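Local coordinates for diaminopimelate decarboxylase (Methanocaldococcus jannaschii, PDB 1TWI), which catalyses the pyridoxal-phosphate-dependent decarboxylation of meso-diaminopimelate to L-lysine, the last step of lysine biosynthesis, at residues 33-37 with 38-42; 310-314 with 315-319; 325-328 with 329-332; 371-374 with 375-379. All coordinates share one frame; numbering follows the deposited sequence.

Interaction 1 of 4, residues 33-37 with 38-42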
loop_
_atom_site.group_PDB
_atom_site.type_symbol
_atom_site.label_atom_id
_atom_site.label_comp_id
_atom_site.label_asym_id
_atom_site.label_seq_id
_atom_site.Cartn_x
_atom_site.Cartn_y
_atom_site.Cartn_z
ATOM N N TYR A 33 -12.723 0.827 11.699
ATOM C CA TYR A 33 -12.306 2.230 11.789
ATOM C C TYR A 33 -13.467 2.967 12.442
ATOM O O TYR A 33 -14.650 2.734 12.084
ATOM C CB TYR A 33 -12.120 2.855 10.402
ATOM C CG TYR A 33 -10.719 2.695 9.830
ATOM C CD1 TYR A 33 -9.705 3.594 10.168
ATOM C CD2 TYR A 33 -10.412 1.680 8.941
ATOM C CE1 TYR A 33 -8.437 3.494 9.629
ATOM C CE2 TYR A 33 -9.103 1.559 8.388
ATOM C CZ TYR A 33 -8.135 2.486 8.753
ATOM O OH TYR A 33 -6.847 2.460 8.248
ATOM N N VAL A 34 -13.167 3.848 13.396
ATOM C CA VAL A 34 -14.229 4.660 14.015
ATOM C C VAL A 34 -13.774 6.123 13.731
ATOM O O VAL A 34 -12.651 6.542 14.094
ATOM C CB VAL A 34 -14.305 4.415 15.556
ATOM C CG1 VAL A 34 -15.427 5.316 16.230
ATOM C CG2 VAL A 34 -14.602 2.909 15.819
ATOM N N MET A 35 -14.642 6.908 13.126
ATOM C CA MET A 35 -14.311 8.282 12.824
ATOM C C MET A 35 -15.189 9.127 13.699
ATOM O O MET A 35 -16.415 8.953 13.664
ATOM C CB MET A 35 -14.620 8.594 11.343
ATOM C CG MET A 35 -13.634 7.874 10.373
ATOM S SD MET A 35 -11.876 8.473 10.560
ATOM C CE MET A 35 -11.968 10.076 9.901
ATOM N N SER A 36 -14.591 10.058 14.453
ATOM C CA SER A 36 -15.373 10.958 15.349
ATOM C C SER A 36 -15.807 12.206 14.573
ATOM O O SER A 36 -14.969 13.035 14.133
ATOM C CB SER A 36 -14.520 11.406 16.563
ATOM O OG SER A 36 -15.188 12.456 17.263
ATOM N N GLU A 37 -17.118 12.356 14.399
ATOM C CA GLU A 37 -17.625 13.507 13.680
ATOM C C GLU A 37 -17.289 14.778 14.445
ATOM O O GLU A 37 -16.890 15.774 13.850
ATOM C CB GLU A 37 -19.146 13.398 13.519
ATOM C CG GLU A 37 -19.784 14.643 12.880
ATOM C CD GLU A 37 -21.270 14.404 12.684
ATOM O OE1 GLU A 37 -21.670 13.982 11.591
ATOM O OE2 GLU A 37 -22.045 14.578 13.633
ATOM N N GLU A 38 -17.454 14.768 15.768
ATOM C CA GLU A 38 -17.134 15.990 16.534
ATOM C C GLU A 38 -15.623 16.323 16.458
ATOM O O GLU A 38 -15.246 17.489 16.411
ATOM C CB GLU A 38 -17.574 15.803 18.011
ATOM C CG GLU A 38 -17.278 16.976 18.968
ATOM C CD GLU A 38 -18.019 18.287 18.644
ATOM O OE1 GLU A 38 -19.055 18.283 17.927
ATOM O OE2 GLU A 38 -17.547 19.338 19.145
ATOM N N GLN A 39 -14.746 15.327 16.494
ATOM C CA GLN A 39 -13.331 15.672 16.393
ATOM C C GLN A 39 -13.034 16.390 15.027
ATOM O O GLN A 39 -12.192 17.307 14.958
ATOM C CB GLN A 39 -12.446 14.405 16.492
ATOM C CG GLN A 39 -10.960 14.749 16.485
ATOM C CD GLN A 39 -10.592 15.569 17.730
ATOM O OE1 GLN A 39 -10.264 16.779 17.654
ATOM N NE2 GLN A 39 -10.697 14.935 18.879
ATOM N N ILE A 40 -13.669 15.937 13.933
ATOM C CA ILE A 40 -13.457 16.598 12.644
ATOM C C ILE A 40 -13.972 18.041 12.731
ATOM O O ILE A 40 -13.313 18.986 12.224
ATOM C CB ILE A 40 -14.171 15.850 11.462
ATOM C CG1 ILE A 40 -13.533 14.466 11.269
ATOM C CG2 ILE A 40 -14.033 16.670 10.144
ATOM C CD1 ILE A 40 -14.241 13.553 10.263
ATOM N N LYS A 41 -15.134 18.246 13.356
ATOM C CA LYS A 41 -15.647 19.625 13.481
ATOM C C LYS A 41 -14.693 20.458 14.310
ATOM O O LYS A 41 -14.448 21.640 13.993
ATOM C CB LYS A 41 -17.029 19.674 14.167
ATOM C CG LYS A 41 -18.156 18.940 13.370
ATOM C CD LYS A 41 -19.505 19.178 14.119
ATOM C CE LYS A 41 -20.494 18.116 13.779
ATOM N NZ LYS A 41 -20.810 18.136 12.326
ATOM N N ILE A 42 -14.162 19.869 15.362
ATOM C CA ILE A 42 -13.178 20.627 16.188
ATOM C C ILE A 42 -11.924 20.992 15.380
ATOM O O ILE A 42 -11.445 22.152 15.414
ATOM C CB ILE A 42 -12.736 19.791 17.409
ATOM C CG1 ILE A 42 -13.906 19.775 18.415
ATOM C CG2 ILE A 42 -11.372 20.369 17.988
ATOM C CD1 ILE A 42 -13.796 18.720 19.514
HETATM O O HOH W 1 -23.724 16.984 13.324
#
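Glu37 and Lys41, one helical turn apart, slant across each other with their aliphatic parts in touch: Glu37 CG lies 3.7 Å from Lys41 CE. Glu37 leaves the helix with CG trans to the backbone N (chi1 175°) and runs out straight, whereas Lys41 bends at its last torsion (chi4 -62°), which brings the ammonium back over the glutamate. Glu37 OE2 and Lys41 NZ are 4.0 Å apart, a long salt bridge. A water spans the gap, donating to Glu37 OE2 at 3.0 Å and accepting a weak bond from Lys41 NZ. The carboxylate has firmer partners outside: OE1 bonds to His432 of the second subunit and OE2 to Ser407.

Ser36 works at the start of the helix. Its short side chain points OG at the first turn, where it takes the N-H of Gln39 at 3.0 Å, nearly straight at 161°; serine suits the place because its hydroxyl sits close to the backbone and can also bond to Asp17 and Thr6. Ser36 O receives Ile40 N at 3.2 Å. Elsewhere, the bent chain of Met35 brings CE to 4.2 Å from Ile40 CD1, an apolar touch near Leu79 and Leu80 of helix 74-82. This is a serine N-cap at a strand-to-helix junction, starting helix 37-58 directly at the end of strand 32-36.

Interaction 2 of 4, residues 310-314 with 315-319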
loop_
_atom_site.group_PDB
_atom_site.type_symbol
_atom_site.label_atom_id
_atom_site.label_comp_id
_atom_site.label_asym_id
_atom_site.label_seq_id
_atom_site.Cartn_x
_atom_site.Cartn_y
_atom_site.Cartn_z
ATOM N N LYS A 310 1.449 -14.535 22.142
ATOM C CA LYS A 310 2.576 -15.434 21.897
ATOM C C LYS A 310 3.886 -15.019 22.573
ATOM O O LYS A 310 4.515 -14.059 22.159
ATOM C CB LYS A 310 2.809 -15.496 20.381
ATOM C CG LYS A 310 4.045 -16.199 19.897
ATOM C CD LYS A 310 4.016 -16.239 18.325
ATOM C CE LYS A 310 5.152 -17.031 17.703
ATOM N NZ LYS A 310 5.326 -16.771 16.206
ATOM N N GLU A 311 4.317 -15.752 23.583
ATOM C CA GLU A 311 5.579 -15.405 24.238
ATOM C C GLU A 311 6.747 -15.997 23.482
ATOM O O GLU A 311 6.695 -17.178 23.094
ATOM C CB GLU A 311 5.590 -15.938 25.657
ATOM C CG GLU A 311 4.442 -15.364 26.438
ATOM C CD GLU A 311 4.395 -15.880 27.834
ATOM O OE1 GLU A 311 3.545 -15.380 28.616
ATOM O OE2 GLU A 311 5.204 -16.786 28.152
ATOM N N THR A 312 7.781 -15.193 23.217
ATOM C CA THR A 312 8.963 -15.732 22.552
ATOM C C THR A 312 10.148 -15.358 23.444
ATOM O O THR A 312 10.016 -14.602 24.409
ATOM C CB THR A 312 9.242 -15.156 21.113
ATOM O OG1 THR A 312 9.750 -13.819 21.228
ATOM C CG2 THR A 312 7.959 -15.197 20.204
ATOM N N PRO A 313 11.324 -15.880 23.129
ATOM C CA PRO A 313 12.483 -15.549 23.957
ATOM C C PRO A 313 12.742 -14.047 24.024
ATOM O O PRO A 313 13.105 -13.557 25.081
ATOM C CB PRO A 313 13.621 -16.307 23.272
ATOM C CG PRO A 313 12.925 -17.525 22.727
ATOM C CD PRO A 313 11.654 -16.913 22.134
ATOM N N VAL A 314 12.528 -13.322 22.920
ATOM C CA VAL A 314 12.796 -11.883 22.896
ATOM C C VAL A 314 11.588 -10.943 23.078
ATOM O O VAL A 314 11.757 -9.788 23.478
ATOM C CB VAL A 314 13.475 -11.468 21.578
ATOM C CG1 VAL A 314 12.572 -11.813 20.413
ATOM C CG2 VAL A 314 13.723 -9.960 21.566
ATOM N N THR A 315 10.382 -11.381 22.738
ATOM C CA THR A 315 9.263 -10.484 22.914
ATOM C C THR A 315 7.929 -11.159 23.055
ATOM O O THR A 315 7.737 -12.311 22.642
ATOM C CB THR A 315 9.202 -9.366 21.778
ATOM O OG1 THR A 315 8.012 -9.492 20.998
ATOM C CG2 THR A 315 10.395 -9.438 20.873
ATOM N N LYS A 316 7.027 -10.478 23.749
ATOM C CA LYS A 316 5.692 -11.032 23.891
ATOM C C LYS A 316 4.851 -10.329 22.816
ATOM O O LYS A 316 4.696 -9.103 22.797
ATOM C CB LYS A 316 5.114 -10.788 25.286
ATOM C CG LYS A 316 3.761 -11.457 25.486
ATOM C CD LYS A 316 3.425 -11.454 26.990
ATOM C CE LYS A 316 1.968 -11.816 27.211
ATOM N NZ LYS A 316 1.618 -12.189 28.621
ATOM N N TRP A 317 4.374 -11.140 21.880
ATOM C CA TRP A 317 3.581 -10.642 20.764
ATOM C C TRP A 317 2.106 -10.809 21.031
ATOM O O TRP A 317 1.673 -11.828 21.567
ATOM C CB TRP A 317 3.886 -11.419 19.499
ATOM C CG TRP A 317 5.225 -11.194 18.916
ATOM C CD1 TRP A 317 6.370 -11.960 19.089
ATOM C CD2 TRP A 317 5.590 -10.117 18.062
ATOM N NE1 TRP A 317 7.412 -11.383 18.388
ATOM C CE2 TRP A 317 6.949 -10.257 17.758
ATOM C CE3 TRP A 317 4.888 -9.042 17.519
ATOM C CZ2 TRP A 317 7.615 -9.352 16.937
ATOM C CZ3 TRP A 317 5.542 -8.158 16.714
ATOM C CH2 TRP A 317 6.882 -8.311 16.429
ATOM N N VAL A 318 1.353 -9.807 20.614
ATOM C CA VAL A 318 -0.095 -9.761 20.734
ATOM C C VAL A 318 -0.554 -9.677 19.254
ATOM O O VAL A 318 -0.144 -8.763 18.535
ATOM C CB VAL A 318 -0.460 -8.483 21.573
ATOM C CG1 VAL A 318 -1.899 -8.120 21.391
ATOM C CG2 VAL A 318 -0.174 -8.781 23.071
ATOM N N MET A 319 -1.353 -10.651 18.791
ATOM C CA MET A 319 -1.773 -10.674 17.388
ATOM C C MET A 319 -3.211 -10.219 17.257
ATOM O O MET A 319 -4.100 -10.805 17.860
ATOM C CB MET A 319 -1.676 -12.099 16.811
ATOM C CG MET A 319 -0.388 -12.889 17.204
ATOM S SD MET A 319 1.095 -12.058 16.637
ATOM C CE MET A 319 2.327 -13.474 16.701
HETATM O O HOH W 2 10.128 -12.548 18.737
#
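Lys310 faces Trp317 as an antiparallel hydrogen-bonded pair, and its long side chain lies on the same face of the sheet as the indole and Met319. Lys310 CB lies 4.3 Å from Trp317 CB. With CG swung opposite the backbone N (chi1 171°) and every later torsion extended, Lys310 CD reaches Met319 CE at 3.6 Å, so part of the aliphatic chain packs before the charge appears. NZ belongs to the dimer interface, where it forms a salt bridge with Asp134 of the second subunit and bonds to the carbonyl oxygens of Lys179 and Gly181 there. A long, flexible lysine suits this place, delivering its charge across the interface.

Thr312 holds the turn: its N and OG1 both give to Thr315 O, each at 2.9 Å, and the hydroxyl uses a lone pair in the carbonyl plane. A water donates to Thr312 OG1 and accepts from Trp317 NE1 at 3.0 Å, at the indole edge, where Thr312 CG2 also lies. On the other face Glu311 and Lys316 run alongside each other, a long ion pair, though Lys316 pairs more strongly with Glu349. The contact closes the hairpin of strands 300-311 and 316-320, the latter parallel to strand 348-354.

Interaction 3 of 4, residues 325-328 with 329-332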
loop_
_atom_site.group_PDB
_atom_site.type_symbol
_atom_site.label_atom_id
_atom_site.label_comp_id
_atom_site.label_asym_id
_atom_site.label_seq_id
_atom_site.Cartn_x
_atom_site.Cartn_y
_atom_site.Cartn_z
ATOM N N ASN A 325 -2.836 -4.188 5.631
ATOM C CA ASN A 325 -3.725 -3.904 4.484
ATOM C C ASN A 325 -4.874 -2.906 4.927
ATOM O O ASN A 325 -5.456 -2.157 4.110
ATOM C CB ASN A 325 -4.339 -5.223 3.964
ATOM C CG ASN A 325 -5.326 -5.822 4.959
ATOM O OD1 ASN A 325 -4.940 -6.305 6.053
ATOM N ND2 ASN A 325 -6.614 -5.766 4.605
ATOM N N ASP A 326 -5.212 -2.932 6.217
ATOM C CA ASP A 326 -6.247 -2.014 6.768
ATOM C C ASP A 326 -5.678 -0.597 7.044
ATOM O O ASP A 326 -6.411 0.410 6.980
ATOM C CB ASP A 326 -6.795 -2.543 8.121
ATOM C CG ASP A 326 -7.340 -3.970 8.022
ATOM O OD1 ASP A 326 -8.233 -4.200 7.179
ATOM O OD2 ASP A 326 -6.879 -4.846 8.784
ATOM N N MET A 327 -4.395 -0.534 7.387
ATOM C CA MET A 327 -3.764 0.721 7.787
ATOM C C MET A 327 -2.271 0.499 7.576
ATOM O O MET A 327 -1.607 -0.179 8.364
ATOM C CB MET A 327 -4.070 0.980 9.251
ATOM C CG MET A 327 -4.055 2.483 9.607
ATOM S SD MET A 327 -2.389 3.177 9.847
ATOM C CE MET A 327 -1.958 2.499 11.570
ATOM N N MET A 328 -1.766 1.085 6.500
ATOM C CA MET A 328 -0.399 0.879 6.050
ATOM C C MET A 328 0.704 1.731 6.658
ATOM O O MET A 328 1.882 1.472 6.353
ATOM C CB MET A 328 -0.343 1.101 4.535
ATOM C CG MET A 328 -1.173 0.089 3.724
ATOM S SD MET A 328 -0.192 -1.452 3.575
ATOM C CE MET A 328 0.878 -0.881 2.202
ATOM N N ARG A 329 0.370 2.711 7.498
ATOM C CA ARG A 329 1.446 3.629 7.952
ATOM C C ARG A 329 2.628 2.996 8.672
ATOM O O ARG A 329 3.774 3.268 8.323
ATOM C CB ARG A 329 0.915 4.803 8.801
ATOM C CG ARG A 329 -0.049 5.754 8.121
ATOM C CD ARG A 329 -0.182 7.013 9.044
ATOM N NE ARG A 329 0.996 7.858 8.942
ATOM C CZ ARG A 329 1.793 8.251 9.938
ATOM N NH1 ARG A 329 1.612 7.908 11.201
ATOM N NH2 ARG A 329 2.807 9.042 9.635
ATOM N N PRO A 330 2.374 2.170 9.695
ATOM C CA PRO A 330 3.539 1.562 10.367
ATOM C C PRO A 330 4.372 0.658 9.448
ATOM O O PRO A 330 5.613 0.768 9.426
ATOM C CB PRO A 330 2.925 0.775 11.530
ATOM C CG PRO A 330 1.614 1.557 11.843
ATOM C CD PRO A 330 1.114 1.846 10.399
ATOM N N ALA A 331 3.727 -0.237 8.691
ATOM C CA ALA A 331 4.477 -1.115 7.803
ATOM C C ALA A 331 5.297 -0.389 6.727
ATOM O O ALA A 331 6.452 -0.752 6.418
ATOM C CB ALA A 331 3.536 -2.143 7.155
ATOM N N MET A 332 4.727 0.672 6.190
ATOM C CA MET A 332 5.347 1.438 5.151
ATOM C C MET A 332 6.394 2.476 5.580
ATOM O O MET A 332 7.394 2.673 4.884
ATOM C CB MET A 332 4.230 2.146 4.403
ATOM C CG MET A 332 4.597 2.722 3.106
ATOM S SD MET A 332 3.033 2.822 2.181
ATOM C CE MET A 332 3.692 3.806 0.807
HETATM O O HOH W 3 0.919 -0.995 9.091
#
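Met327 packs hard against Pro330: its CE methyl meets Pro330 CD at 3.4 Å, tighter than ordinary van der Waals contact, and the thioether chain crosses the proline ring at about a right angle. Two bends, at chi2 -80° and chi3 -76°, curl the methionine back over the start of the helix. The same curl presents Met327 SD to Arg329 N at 3.7 Å, a weak capping bond in which sulfur stands in for the usual oxygen. Proline is well placed in this first turn, since its missing N-H is one a helix does not need for its own bonding.

The other side is looser. Met328 CE and Met332 SD are 4.3 Å apart, although their backbones are joined by Met332 N to Met328 O at 3.0 Å, nearly straight down the carbonyl. A water sits between Met327 O and Ala331 N, giving to the first and taking from the second. Met328 and Met332 also pack against Met332 and Met328 of the second subunit, respectively, so flexible thioethers meet across the dimer.

Arg329 belongs to the pocket that holds lysine in this structure, and its guanidinium makes a cation-pi contact with Tyr255. The segment leads from the loop after strand 316-320 into the short helix 329-333, with Tyr33 of strand 32-36 resting on Met327.

Interaction 4 of 4, residues 371-374 with 375-379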
loop_
_atom_site.group_PDB
_atom_site.type_symbol
_atom_site.label_atom_id
_atom_site.label_comp_id
_atom_site.label_asym_id
_atom_site.label_seq_id
_atom_site.Cartn_x
_atom_site.Cartn_y
_atom_site.Cartn_z
ATOM N N ASP A 371 -2.221 -1.987 29.167
ATOM C CA ASP A 371 -2.922 -2.748 30.211
ATOM C C ASP A 371 -2.951 -4.184 29.687
ATOM O O ASP A 371 -3.191 -4.425 28.486
ATOM C CB ASP A 371 -4.349 -2.242 30.436
ATOM C CG ASP A 371 -4.379 -0.927 31.241
ATOM O OD1 ASP A 371 -3.743 0.027 30.762
ATOM O OD2 ASP A 371 -5.022 -0.847 32.336
ATOM N N LYS A 372 -2.721 -5.115 30.617
ATOM C CA LYS A 372 -2.611 -6.553 30.381
ATOM C C LYS A 372 -3.543 -7.043 29.269
ATOM O O LYS A 372 -4.758 -6.965 29.396
ATOM C CB LYS A 372 -2.913 -7.298 31.680
ATOM C CG LYS A 372 -2.681 -8.797 31.615
ATOM C CD LYS A 372 -1.237 -9.137 31.779
ATOM C CE LYS A 372 -1.010 -10.640 31.997
ATOM N NZ LYS A 372 -1.497 -11.457 30.824
ATOM N N VAL A 373 -2.945 -7.581 28.213
ATOM C CA VAL A 373 -3.719 -8.056 27.065
ATOM C C VAL A 373 -4.180 -9.517 27.167
ATOM O O VAL A 373 -3.396 -10.400 27.504
ATOM C CB VAL A 373 -2.913 -7.833 25.741
ATOM C CG1 VAL A 373 -3.749 -8.308 24.539
ATOM C CG2 VAL A 373 -2.559 -6.345 25.571
ATOM N N GLU A 374 -5.480 -9.742 26.953
ATOM C CA GLU A 374 -6.053 -11.090 26.940
ATOM C C GLU A 374 -6.709 -11.329 25.574
ATOM O O GLU A 374 -7.105 -10.390 24.906
ATOM C CB GLU A 374 -7.072 -11.227 28.078
ATOM C CG GLU A 374 -6.365 -10.933 29.441
ATOM C CD GLU A 374 -7.315 -10.748 30.607
ATOM O OE1 GLU A 374 -7.099 -9.828 31.485
ATOM O OE2 GLU A 374 -8.272 -11.556 30.657
ATOM N N VAL A 375 -6.778 -12.581 25.146
ATOM C CA VAL A 375 -7.442 -12.895 23.865
ATOM C C VAL A 375 -8.838 -12.384 24.019
ATOM O O VAL A 375 -9.472 -12.593 25.078
ATOM C CB VAL A 375 -7.471 -14.438 23.623
ATOM C CG1 VAL A 375 -8.475 -14.812 22.477
ATOM C CG2 VAL A 375 -6.056 -14.915 23.291
ATOM N N GLY A 376 -9.348 -11.697 22.994
ATOM C CA GLY A 376 -10.712 -11.192 23.075
ATOM C C GLY A 376 -10.744 -9.709 23.412
ATOM O O GLY A 376 -11.763 -9.025 23.238
ATOM N N ASP A 377 -9.630 -9.186 23.927
ATOM C CA ASP A 377 -9.604 -7.756 24.214
ATOM C C ASP A 377 -9.574 -7.057 22.850
ATOM O O ASP A 377 -9.237 -7.663 21.834
ATOM C CB ASP A 377 -8.313 -7.381 24.972
ATOM C CG ASP A 377 -8.399 -7.688 26.468
ATOM O OD1 ASP A 377 -9.532 -7.971 26.937
ATOM O OD2 ASP A 377 -7.341 -7.608 27.157
ATOM N N VAL A 378 -9.920 -5.783 22.865
ATOM C CA VAL A 378 -9.940 -4.947 21.665
ATOM C C VAL A 378 -8.877 -3.865 21.887
ATOM O O VAL A 378 -8.890 -3.206 22.945
ATOM C CB VAL A 378 -11.317 -4.281 21.522
ATOM C CG1 VAL A 378 -11.323 -3.313 20.285
ATOM C CG2 VAL A 378 -12.443 -5.405 21.347
ATOM N N LEU A 379 -7.945 -3.715 20.940
ATOM C CA LEU A 379 -6.954 -2.674 21.066
ATOM C C LEU A 379 -7.395 -1.524 20.145
ATOM O O LEU A 379 -8.028 -1.778 19.108
ATOM C CB LEU A 379 -5.565 -3.141 20.600
ATOM C CG LEU A 379 -4.976 -4.410 21.214
ATOM C CD1 LEU A 379 -3.529 -4.524 20.741
ATOM C CD2 LEU A 379 -4.996 -4.298 22.776
#
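Asp377 offers a face of its carboxylate to Glu374 N, which meets Asp377 OD2 well out of the plane, at 2.8 Å and with an N-H angle of 159°. The Glu374 carboxylate is the second flat group, its plane inclined 52° to that of Asp377. Glu374 CB comes to 3.7 Å from Asp377 OD2, and Glu374 O lies 3.4 Å from Asp377 CG. The two acids would be expected to repel, with Glu374 OE1 and Asp377 OD2 4.9 Å apart, but Lys345 forms salt bridges to both and also bonds to Lys372 O. Asn341 gives a further bond to Asp377 OD2, so that oxygen has three partners: Glu374 N, Lys345 and Asn341.

Aspartate suits this place because, with CG set opposite its own carbonyl carbon (chi1 -81°), its short chain reaches back to the N-H of Glu374, three residues earlier. The type II beta turn runs from Glu374 to Asp377: Asp377 N bonds to Glu374 O at 3.0 Å, and Gly376 occupies the third position with a positive phi that a side chain would crowd against the preceding carbonyl oxygen.

Behind the turn, Val373 CG2 touches Leu379 CD2 at 4.2 Å, beta-branched and branched apolar groups that continue into the sheet core. The turn connects strand 363-371 to strand 378-382. Val373 and Leu379 lie on Val306 of strand 300-311 and Val318 of strand 316-320, while backbone bonds tie Gly376 and Asp377 to Val306.

How the interactions relate
Interactions 2 and 4 meet directly within the mixed sheet, their centres 14 Å apart: Val318 CG1 packs on Val373 CG1 at 3.7 Å. At the surface Lys316 NZ and Lys372 NZ are close like charges, with Glu349 near both segments, bridging to Lys316 and accepting from Val373 N. Interaction 1 touches interaction 3 through Tyr33, whose OH probably bonds to Asp326 O. Interaction 3 is the one that holds a residue of the lysine pocket, Arg329, whose side chain lies about 9 Å from a bound pyridoxal phosphate, against about 12 Å for Met35 of interaction 1 and for Lys310 of interaction 2. Interaction 4 lies away from the cofactor and substrate sites; interactions 1, 2 and 3 reach the second subunit.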